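Local coordinates for protein putative methyltransferase from antibiotic biosynthesis pathway (Anabaena variabilis ATCC 29413, PDB 3EGE) that probably transfers methyl groups from S-adenosylmethionine to a substrate that is not known, perhaps in an antibiotic biosynthesis pathway, at residues T125-F131 / G251-T257; L179-D183 / A192-P196. All coordinates share one frame; numbering follows the deposited sequence.

Contact 1. Residues T125-F131 / G251-T257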
ATOM      1  N   THR A 125      10.136 -10.027  11.935  1.00 68.00           N
ATOM      2  CA  THR A 125       8.730 -10.058  11.628  1.00 67.34           C
ATOM      3  C   THR A 125       8.417  -9.678  10.174  1.00 66.62           C
ATOM      4  O   THR A 125       9.193  -8.978   9.497  1.00 66.16           O
ATOM      5  CB  THR A 125       7.936  -9.139  12.628  1.00 67.57           C
ATOM      6  OG1 THR A 125       8.114  -7.772  12.286  1.00 70.18           O
ATOM      7  CG2 THR A 125       8.382  -9.366  14.103  1.00 63.00           C
ATOM      8  N   ILE A 126       7.281 -10.210   9.719  1.00 66.52           N
ATOM      9  CA  ILE A 126       6.704  -9.949   8.420  1.00 67.77           C
ATOM     10  C   ILE A 126       5.663  -8.845   8.705  1.00 68.06           C
ATOM     11  O   ILE A 126       4.831  -9.013   9.598  1.00 68.88           O
ATOM     12  CB  ILE A 126       6.081 -11.228   7.799  1.00 67.88           C
ATOM     13  CG1 ILE A 126       7.176 -12.299   7.554  1.00 69.01           C
ATOM     14  CG2 ILE A 126       5.390 -10.892   6.493  1.00 65.74           C
ATOM     15  CD1 ILE A 126       6.651 -13.644   7.026  1.00 68.14           C
ATOM     16  N   VAL A 127       5.788  -7.709   8.021  1.00 67.32           N
ATOM     17  CA  VAL A 127       4.890  -6.566   8.162  1.00 67.94           C
ATOM     18  C   VAL A 127       4.246  -6.288   6.785  1.00 68.15           C
ATOM     19  O   VAL A 127       4.924  -5.891   5.855  1.00 66.24           O
ATOM     20  CB  VAL A 127       5.661  -5.298   8.656  1.00 68.36           C
ATOM     21  CG1 VAL A 127       4.691  -4.076   8.823  1.00 65.74           C
ATOM     22  CG2 VAL A 127       6.417  -5.595   9.961  1.00 67.37           C
ATOM     23  N   LEU A 128       2.934  -6.500   6.675  1.00 69.14           N
ATOM     24  CA  LEU A 128       2.186  -6.263   5.431  1.00 69.22           C
ATOM     25  C   LEU A 128       1.220  -5.090   5.620  1.00 68.85           C
ATOM     26  O   LEU A 128       0.436  -5.132   6.533  1.00 68.56           O
ATOM     27  CB  LEU A 128       1.384  -7.527   5.047  1.00 69.04           C
ATOM     28  CG  LEU A 128       2.154  -8.868   4.988  1.00 70.16           C
ATOM     29  CD1 LEU A 128       1.214 -10.035   4.581  1.00 67.94           C
ATOM     30  CD2 LEU A 128       3.348  -8.796   4.049  1.00 68.01           C
ATOM     31  N   LEU A 129       1.322  -4.037   4.800  1.00 69.22           N
ATOM     32  CA  LEU A 129       0.314  -2.965   4.771  1.00 68.78           C
ATOM     33  C   LEU A 129      -0.583  -3.405   3.622  1.00 68.55           C
ATOM     34  O   LEU A 129      -0.150  -3.458   2.464  1.00 67.76           O
ATOM     35  CB  LEU A 129       0.848  -1.551   4.527  1.00 69.06           C
ATOM     36  CG  LEU A 129      -0.238  -0.440   4.511  1.00 70.07           C
ATOM     37  CD1 LEU A 129      -1.108  -0.426   5.794  1.00 67.31           C
ATOM     38  CD2 LEU A 129       0.346   0.954   4.265  1.00 68.12           C
ATOM     39  N   THR A 130      -1.823  -3.742   3.980  1.00 67.84           N
ATOM     40  CA  THR A 130      -2.820  -4.278   3.064  1.00 66.07           C
ATOM     41  C   THR A 130      -4.171  -3.626   3.367  1.00 65.32           C
ATOM     42  O   THR A 130      -4.240  -2.611   4.052  1.00 64.93           O
ATOM     43  CB  THR A 130      -2.845  -5.842   3.173  1.00 65.95           C
ATOM     44  OG1 THR A 130      -3.717  -6.408   2.191  1.00 62.40           O
ATOM     45  CG2 THR A 130      -3.239  -6.305   4.589  1.00 63.32           C
ATOM     46  N   PHE A 131      -5.234  -4.200   2.831  1.00 65.56           N
ATOM     47  CA  PHE A 131      -6.559  -3.668   2.999  1.00 65.70           C
ATOM     48  C   PHE A 131      -7.670  -4.707   2.799  1.00 66.12           C
ATOM     49  O   PHE A 131      -7.473  -5.785   2.212  1.00 65.35           O
ATOM     50  CB  PHE A 131      -6.781  -2.533   1.958  1.00 65.82           C
ATOM     51  CG  PHE A 131      -6.763  -3.020   0.529  1.00 63.63           C
ATOM     52  CD1 PHE A 131      -5.556  -3.175  -0.149  1.00 70.96           C
ATOM     53  CD2 PHE A 131      -7.933  -3.390  -0.115  1.00 68.16           C
ATOM     54  CE1 PHE A 131      -5.515  -3.672  -1.456  1.00 67.84           C
ATOM     55  CE2 PHE A 131      -7.910  -3.885  -1.426  1.00 64.54           C
ATOM     56  CZ  PHE A 131      -6.699  -4.029  -2.096  1.00 68.26           C
ATOM     57  N   GLY A 251     -10.454   0.875   5.524  1.00 68.29           N
ATOM     58  CA  GLY A 251     -10.099  -0.526   5.482  1.00 69.03           C
ATOM     59  C   GLY A 251      -8.626  -0.876   5.346  1.00 69.11           C
ATOM     60  O   GLY A 251      -8.322  -2.033   5.095  1.00 67.84           O
ATOM     61  N   TYR A 252      -7.720   0.095   5.520  1.00 69.47           N
ATOM     62  CA  TYR A 252      -6.282  -0.195   5.473  1.00 70.58           C
ATOM     63  C   TYR A 252      -5.881  -0.839   6.795  1.00 70.11           C
ATOM     64  O   TYR A 252      -6.279  -0.371   7.885  1.00 66.67           O
ATOM     65  CB  TYR A 252      -5.443   1.040   5.170  1.00 72.51           C
ATOM     66  CG  TYR A 252      -5.668   1.568   3.774  1.00 71.17           C
ATOM     67  CD1 TYR A 252      -6.719   2.487   3.513  1.00 73.73           C
ATOM     68  CD2 TYR A 252      -4.871   1.146   2.717  1.00 68.18           C
ATOM     69  CE1 TYR A 252      -6.955   3.000   2.212  1.00 77.63           C
ATOM     70  CE2 TYR A 252      -5.071   1.649   1.387  1.00 74.34           C
ATOM     71  CZ  TYR A 252      -6.129   2.583   1.141  1.00 80.00           C
ATOM     72  OH  TYR A 252      -6.389   3.095  -0.130  1.00 78.68           O
ATOM     73  N   ARG A 253      -5.095  -1.915   6.670  1.00 70.40           N
ATOM     74  CA  ARG A 253      -4.701  -2.755   7.794  1.00 70.11           C
ATOM     75  C   ARG A 253      -3.252  -3.247   7.695  1.00 70.29           C
ATOM     76  O   ARG A 253      -2.791  -3.644   6.618  1.00 68.53           O
ATOM     77  CB  ARG A 253      -5.576  -4.020   7.793  1.00 69.52           C
ATOM     78  CG  ARG A 253      -7.061  -3.831   8.017  1.00 70.94           C
ATOM     79  CD  ARG A 253      -7.365  -3.549   9.497  1.00 67.87           C
ATOM     80  NE  ARG A 253      -8.783  -3.339   9.721  1.00 65.75           N
ATOM     81  CZ  ARG A 253      -9.482  -2.239   9.418  1.00 67.01           C
ATOM     82  NH1 ARG A 253      -8.922  -1.194   8.862  1.00 71.53           N
ATOM     83  NH2 ARG A 253     -10.778  -2.191   9.670  1.00 66.31           N
ATOM     84  N   PHE A 254      -2.553  -3.227   8.834  1.00 71.32           N
ATOM     85  CA  PHE A 254      -1.250  -3.881   8.946  1.00 71.36           C
ATOM     86  C   PHE A 254      -1.532  -5.302   9.430  1.00 72.35           C
ATOM     87  O   PHE A 254      -2.220  -5.472  10.438  1.00 71.70           O
ATOM     88  CB  PHE A 254      -0.300  -3.191   9.926  1.00 70.70           C
ATOM     89  CG  PHE A 254       0.346  -1.963   9.378  1.00 69.90           C
ATOM     90  CD1 PHE A 254       1.388  -2.071   8.471  1.00 68.00           C
ATOM     91  CD2 PHE A 254      -0.069  -0.686   9.779  1.00 75.22           C
ATOM     92  CE1 PHE A 254       2.027  -0.917   7.956  1.00 69.48           C
ATOM     93  CE2 PHE A 254       0.550   0.484   9.251  1.00 72.79           C
ATOM     94  CZ  PHE A 254       1.604   0.361   8.347  1.00 68.70           C
ATOM     95  N   ILE A 255      -1.093  -6.295   8.651  1.00 73.65           N
ATOM     96  CA  ILE A 255      -1.082  -7.704   9.054  1.00 74.02           C
ATOM     97  C   ILE A 255       0.406  -7.957   9.366  1.00 71.96           C
ATOM     98  O   ILE A 255       1.279  -7.600   8.558  1.00 68.16           O
ATOM     99  CB  ILE A 255      -1.472  -8.701   7.942  1.00 73.80           C
ATOM    100  CG1 ILE A 255      -2.924  -8.599   7.529  1.00 78.33           C
ATOM    101  CG2 ILE A 255      -1.310 -10.127   8.434  1.00 75.87           C
ATOM    102  CD1 ILE A 255      -3.203  -9.600   6.389  1.00 77.64           C
ATOM    103  N   TYR A 256       0.672  -8.576  10.520  1.00 71.18           N
ATOM    104  CA  TYR A 256       2.030  -8.848  10.951  1.00 70.67           C
ATOM    105  C   TYR A 256       2.164 -10.044  11.883  1.00 70.86           C
ATOM    106  O   TYR A 256       1.261 -10.344  12.670  1.00 69.13           O
ATOM    107  CB  TYR A 256       2.647  -7.608  11.623  1.00 70.87           C
ATOM    108  CG  TYR A 256       1.882  -7.134  12.834  1.00 73.40           C
ATOM    109  CD1 TYR A 256       0.775  -6.292  12.693  1.00 70.45           C
ATOM    110  CD2 TYR A 256       2.254  -7.524  14.134  1.00 72.46           C
ATOM    111  CE1 TYR A 256       0.048  -5.843  13.809  1.00 71.15           C
ATOM    112  CE2 TYR A 256       1.524  -7.078  15.262  1.00 70.26           C
ATOM    113  CZ  TYR A 256       0.421  -6.241  15.086  1.00 73.22           C
ATOM    114  OH  TYR A 256      -0.323  -5.806  16.168  1.00 75.13           O
ATOM    115  N   THR A 257       3.315 -10.707  11.773  1.00 71.62           N
ATOM    116  CA  THR A 257       3.663 -11.820  12.635  1.00 72.29           C
ATOM    117  C   THR A 257       4.149 -11.328  14.007  1.00 75.17           C
ATOM    118  O   THR A 257       4.682 -10.220  14.158  1.00 72.01           O
ATOM    119  CB  THR A 257       4.740 -12.712  12.032  1.00 70.65           C
ATOM    120  OG1 THR A 257       5.827 -11.891  11.597  1.00 70.39           O
ATOM    121  CG2 THR A 257       4.192 -13.501  10.860  1.00 65.95           C
TER
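Leu129 meets Phe254 with its CD1 methyl over the middle of the ring: CD1 stands 3.7 Å from the ring centroid and 8° off the ring normal, a CH-pi contact. With CG anti to the backbone N (chi1 -180°), the branch of Leu129 is carried over the Phe254 face, while its CB lies 3.7 Å from CE1 of Phe254. Val127 reaches the same ring obliquely, CG1 to CD1 of Phe254 at 3.9 Å. On the other face of the sheet, CG2 of Thr130 packs 3.7 Å from CG1 of Ile255. Between the two layers of side chains the backbones pair antiparallel. Leu128 with Ile255 and Thr130 with Arg253 are hydrogen-bonded pairs, N to O in both directions. At the far end a side chain takes over one bond: Ile126 N donates to OG1 of Thr257 at 2.9 Å, while Thr257 N returns a bond to Ile126 O. Strand 126-131 lies between parallel strand 97-101 and antiparallel strand 252-258, an antiparallel strand in the sheet being usual in Rossmann-like methyltransferases. Helix 20-30 covers the Val127 and Phe254 side through Leu29, and helix 158-169 covers the Leu128 and Ile255 side through Leu165. Gln161 of the latter helix bonds OG1 of Thr130 and the carbonyl of Phe131. Asp249 forms a salt bridge with NH1 of Arg253, which also donates to Tyr252 O.

Contact 2. Residues L179-D183 / A192-P196; sequences LLPHD and AWRRP
His182 and Arg194 stack flat, the guanidinium lying on one face of the imidazole with centres 3.7 Å apart and planes at 10°. CG of His182 sits between the backbone N and the carbonyl carbon (chi1 71°), and the arginine chain bends at chi3 (78°), which brings its end over that ring; CG of Asp183 lies against the rim of the opposite face. Trp193 turns its indole toward Leu180 and Pro181. NE1 of Trp193 donates to Pro181 O at 3.2 Å, a bent bond whose donor stands well above the carbonyl plane. CZ2 of the indole packs 3.6 Å from CA of His182, and CD1 of Trp193 lies 4.1 Å from CD1 of Leu180. One water joins His182 O, to which it donates at 2.6 Å, to the backbone N of Arg194 and to NE of Arg195. NH2 of Arg195 continues to the carbonyls of Leu184 and Ala191. A type I turn from Ala192 to Arg195, closed by Arg195 N to Ala192 O, presents these three side chains. The contact ties the end of strand 172-181 to the loop leading toward helix 202-206, beside edge strand 247-248, where Ile248 touches Trp193; just before that strand, the carbonyl of Leu245 accepts from NH1 of Arg194.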
ATOM      1  N   LEU A 179      -5.536   3.949  10.244  1.00 68.08           N
ATOM      2  CA  LEU A 179      -6.532   4.993   9.951  1.00 68.63           C
ATOM      3  C   LEU A 179      -5.757   6.029   9.162  1.00 68.88           C
ATOM      4  O   LEU A 179      -4.596   6.314   9.488  1.00 70.06           O
ATOM      5  CB  LEU A 179      -7.106   5.598  11.232  1.00 68.27           C
ATOM      6  CG  LEU A 179      -7.773   4.595  12.200  1.00 70.17           C
ATOM      7  CD1 LEU A 179      -8.171   5.252  13.542  1.00 63.38           C
ATOM      8  CD2 LEU A 179      -8.961   3.919  11.538  1.00 66.45           C
ATOM      9  N   LEU A 180      -6.370   6.555   8.112  1.00 68.62           N
ATOM     10  CA  LEU A 180      -5.697   7.508   7.233  1.00 67.89           C
ATOM     11  C   LEU A 180      -5.789   8.946   7.744  1.00 67.00           C
ATOM     12  O   LEU A 180      -6.902   9.442   7.930  1.00 66.99           O
ATOM     13  CB  LEU A 180      -6.305   7.473   5.835  1.00 67.46           C
ATOM     14  CG  LEU A 180      -6.298   6.168   5.033  1.00 71.91           C
ATOM     15  CD1 LEU A 180      -6.855   6.464   3.597  1.00 67.85           C
ATOM     16  CD2 LEU A 180      -4.913   5.527   4.994  1.00 62.97           C
ATOM     17  N   PRO A 181      -4.634   9.624   7.969  1.00 66.20           N
ATOM     18  CA  PRO A 181      -4.702  11.060   8.275  1.00 65.57           C
ATOM     19  C   PRO A 181      -5.227  11.823   7.064  1.00 65.36           C
ATOM     20  O   PRO A 181      -5.199  11.309   5.956  1.00 65.48           O
ATOM     21  CB  PRO A 181      -3.250  11.448   8.539  1.00 66.41           C
ATOM     22  CG  PRO A 181      -2.496  10.147   8.714  1.00 66.52           C
ATOM     23  CD  PRO A 181      -3.247   9.114   7.998  1.00 65.61           C
ATOM     24  N   HIS A 182      -5.699  13.039   7.284  1.00 65.51           N
ATOM     25  CA  HIS A 182      -6.248  13.865   6.208  1.00 64.95           C
ATOM     26  C   HIS A 182      -5.192  14.480   5.287  1.00 64.96           C
ATOM     27  O   HIS A 182      -5.551  14.905   4.199  1.00 65.05           O
ATOM     28  CB  HIS A 182      -7.111  14.991   6.785  1.00 65.46           C
ATOM     29  CG  HIS A 182      -6.321  16.062   7.477  1.00 68.58           C
ATOM     30  ND1 HIS A 182      -5.946  17.230   6.848  1.00 67.41           N
ATOM     31  CD2 HIS A 182      -5.793  16.116   8.723  1.00 65.04           C
ATOM     32  CE1 HIS A 182      -5.244  17.968   7.688  1.00 65.54           C
ATOM     33  NE2 HIS A 182      -5.130  17.310   8.828  1.00 64.13           N
ATOM     34  N   ASP A 183      -3.914  14.506   5.711  1.00 65.91           N
ATOM     35  CA  ASP A 183      -2.808  15.165   4.976  1.00 65.56           C
ATOM     36  C   ASP A 183      -1.643  14.244   4.576  1.00 67.03           C
ATOM     37  O   ASP A 183      -0.468  14.652   4.598  1.00 66.51           O
ATOM     38  CB  ASP A 183      -2.322  16.406   5.755  1.00 64.67           C
ATOM     39  CG  ASP A 183      -1.928  16.104   7.188  1.00 67.36           C
ATOM     40  OD1 ASP A 183      -2.085  14.938   7.598  1.00 63.55           O
ATOM     41  OD2 ASP A 183      -1.500  17.039   7.919  1.00 66.92           O
ATOM     42  N   ALA A 192      -6.706  11.116  -0.709  1.00 64.84           N
ATOM     43  CA  ALA A 192      -7.264  12.479  -0.812  1.00 64.26           C
ATOM     44  C   ALA A 192      -8.773  12.531  -0.380  1.00 64.26           C
ATOM     45  O   ALA A 192      -9.557  13.379  -0.862  1.00 61.66           O
ATOM     46  CB  ALA A 192      -7.059  13.040  -2.204  1.00 64.37           C
ATOM     47  N   TRP A 193      -9.153  11.661   0.571  1.00 64.09           N
ATOM     48  CA  TRP A 193     -10.521  11.610   1.127  1.00 64.59           C
ATOM     49  C   TRP A 193     -11.065  12.920   1.720  1.00 63.87           C
ATOM     50  O   TRP A 193     -12.256  13.064   1.831  1.00 62.07           O
ATOM     51  CB  TRP A 193     -10.649  10.523   2.208  1.00 63.38           C
ATOM     52  CG  TRP A 193      -9.815  10.716   3.428  1.00 59.73           C
ATOM     53  CD1 TRP A 193      -8.559  10.236   3.640  1.00 60.70           C
ATOM     54  CD2 TRP A 193     -10.185  11.406   4.625  1.00 62.04           C
ATOM     55  NE1 TRP A 193      -8.126  10.560   4.894  1.00 61.28           N
ATOM     56  CE2 TRP A 193      -9.102  11.273   5.533  1.00 62.34           C
ATOM     57  CE3 TRP A 193     -11.334  12.092   5.040  1.00 59.23           C
ATOM     58  CZ2 TRP A 193      -9.114  11.851   6.808  1.00 61.42           C
ATOM     59  CZ3 TRP A 193     -11.353  12.653   6.332  1.00 61.33           C
ATOM     60  CH2 TRP A 193     -10.250  12.536   7.187  1.00 59.71           C
ATOM     61  N   ARG A 194     -10.198  13.824   2.163  1.00 64.73           N
ATOM     62  CA  ARG A 194     -10.650  15.113   2.694  1.00 65.73           C
ATOM     63  C   ARG A 194     -10.259  16.263   1.762  1.00 66.18           C
ATOM     64  O   ARG A 194     -10.495  17.417   2.106  1.00 67.00           O
ATOM     65  CB  ARG A 194     -10.098  15.327   4.111  1.00 65.59           C
ATOM     66  CG  ARG A 194     -11.143  15.919   5.075  1.00 63.60           C
ATOM     67  CD  ARG A 194     -10.510  16.227   6.425  1.00 66.22           C
ATOM     68  NE  ARG A 194      -9.750  17.474   6.347  1.00 67.99           N
ATOM     69  CZ  ARG A 194      -9.186  18.111   7.368  1.00 66.18           C
ATOM     70  NH1 ARG A 194      -9.228  17.622   8.603  1.00 70.16           N
ATOM     71  NH2 ARG A 194      -8.544  19.261   7.139  1.00 70.34           N
ATOM     72  N   ARG A 195      -9.729  15.934   0.580  1.00 66.24           N
ATOM     73  CA  ARG A 195      -9.244  16.897  -0.410  1.00 67.55           C
ATOM     74  C   ARG A 195      -9.793  16.503  -1.793  1.00 67.96           C
ATOM     75  O   ARG A 195      -9.019  16.172  -2.700  1.00 67.79           O
ATOM     76  CB  ARG A 195      -7.715  16.878  -0.401  1.00 67.02           C
ATOM     77  CG  ARG A 195      -7.090  17.390   0.897  1.00 68.92           C
ATOM     78  CD  ARG A 195      -5.589  17.123   0.958  1.00 68.40           C
ATOM     79  NE  ARG A 195      -5.285  15.709   1.205  1.00 72.23           N
ATOM     80  CZ  ARG A 195      -4.067  15.158   1.194  1.00 73.09           C
ATOM     81  NH1 ARG A 195      -2.980  15.858   0.904  1.00 74.99           N
ATOM     82  NH2 ARG A 195      -3.941  13.862   1.459  1.00 75.06           N
ATOM     83  N   PRO A 196     -11.133  16.564  -1.969  1.00 67.86           N
ATOM     84  CA  PRO A 196     -11.775  16.064  -3.193  1.00 67.89           C
ATOM     85  C   PRO A 196     -11.253  16.622  -4.516  1.00 69.41           C
ATOM     86  O   PRO A 196     -11.240  15.896  -5.536  1.00 69.79           O
ATOM     87  CB  PRO A 196     -13.252  16.436  -2.995  1.00 67.03           C
ATOM     88  CG  PRO A 196     -13.236  17.528  -2.016  1.00 67.91           C
ATOM     89  CD  PRO A 196     -12.134  17.161  -1.070  1.00 68.01           C
TER
HETATM   90  O   HOH W   1      -7.239  13.724   2.596  1.00 51.46           O

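In the fold
Contacts 1 and 2 have centres about 20 Å apart, yet meet directly: CE1 of Tyr252 packs 3.7 Å from CD1 of Leu180. The route is through the sheet, since strand 252-258, used in contact 1, is the neighbour of strand 172-181, whose end enters contact 2. In sequence, contact 2 falls between the two segments of contact 1. Contact 1 is buried, about 9 Å from the chain centre to its own centre, whereas contact 2 lies about 15 Å out and is partly buried. The glycine-rich pattern Gly42, Gly44 and Gly47, consistent with a place for S-adenosylmethionine, follows strand 37-41, which strand 97-101 separates from strand 126-131.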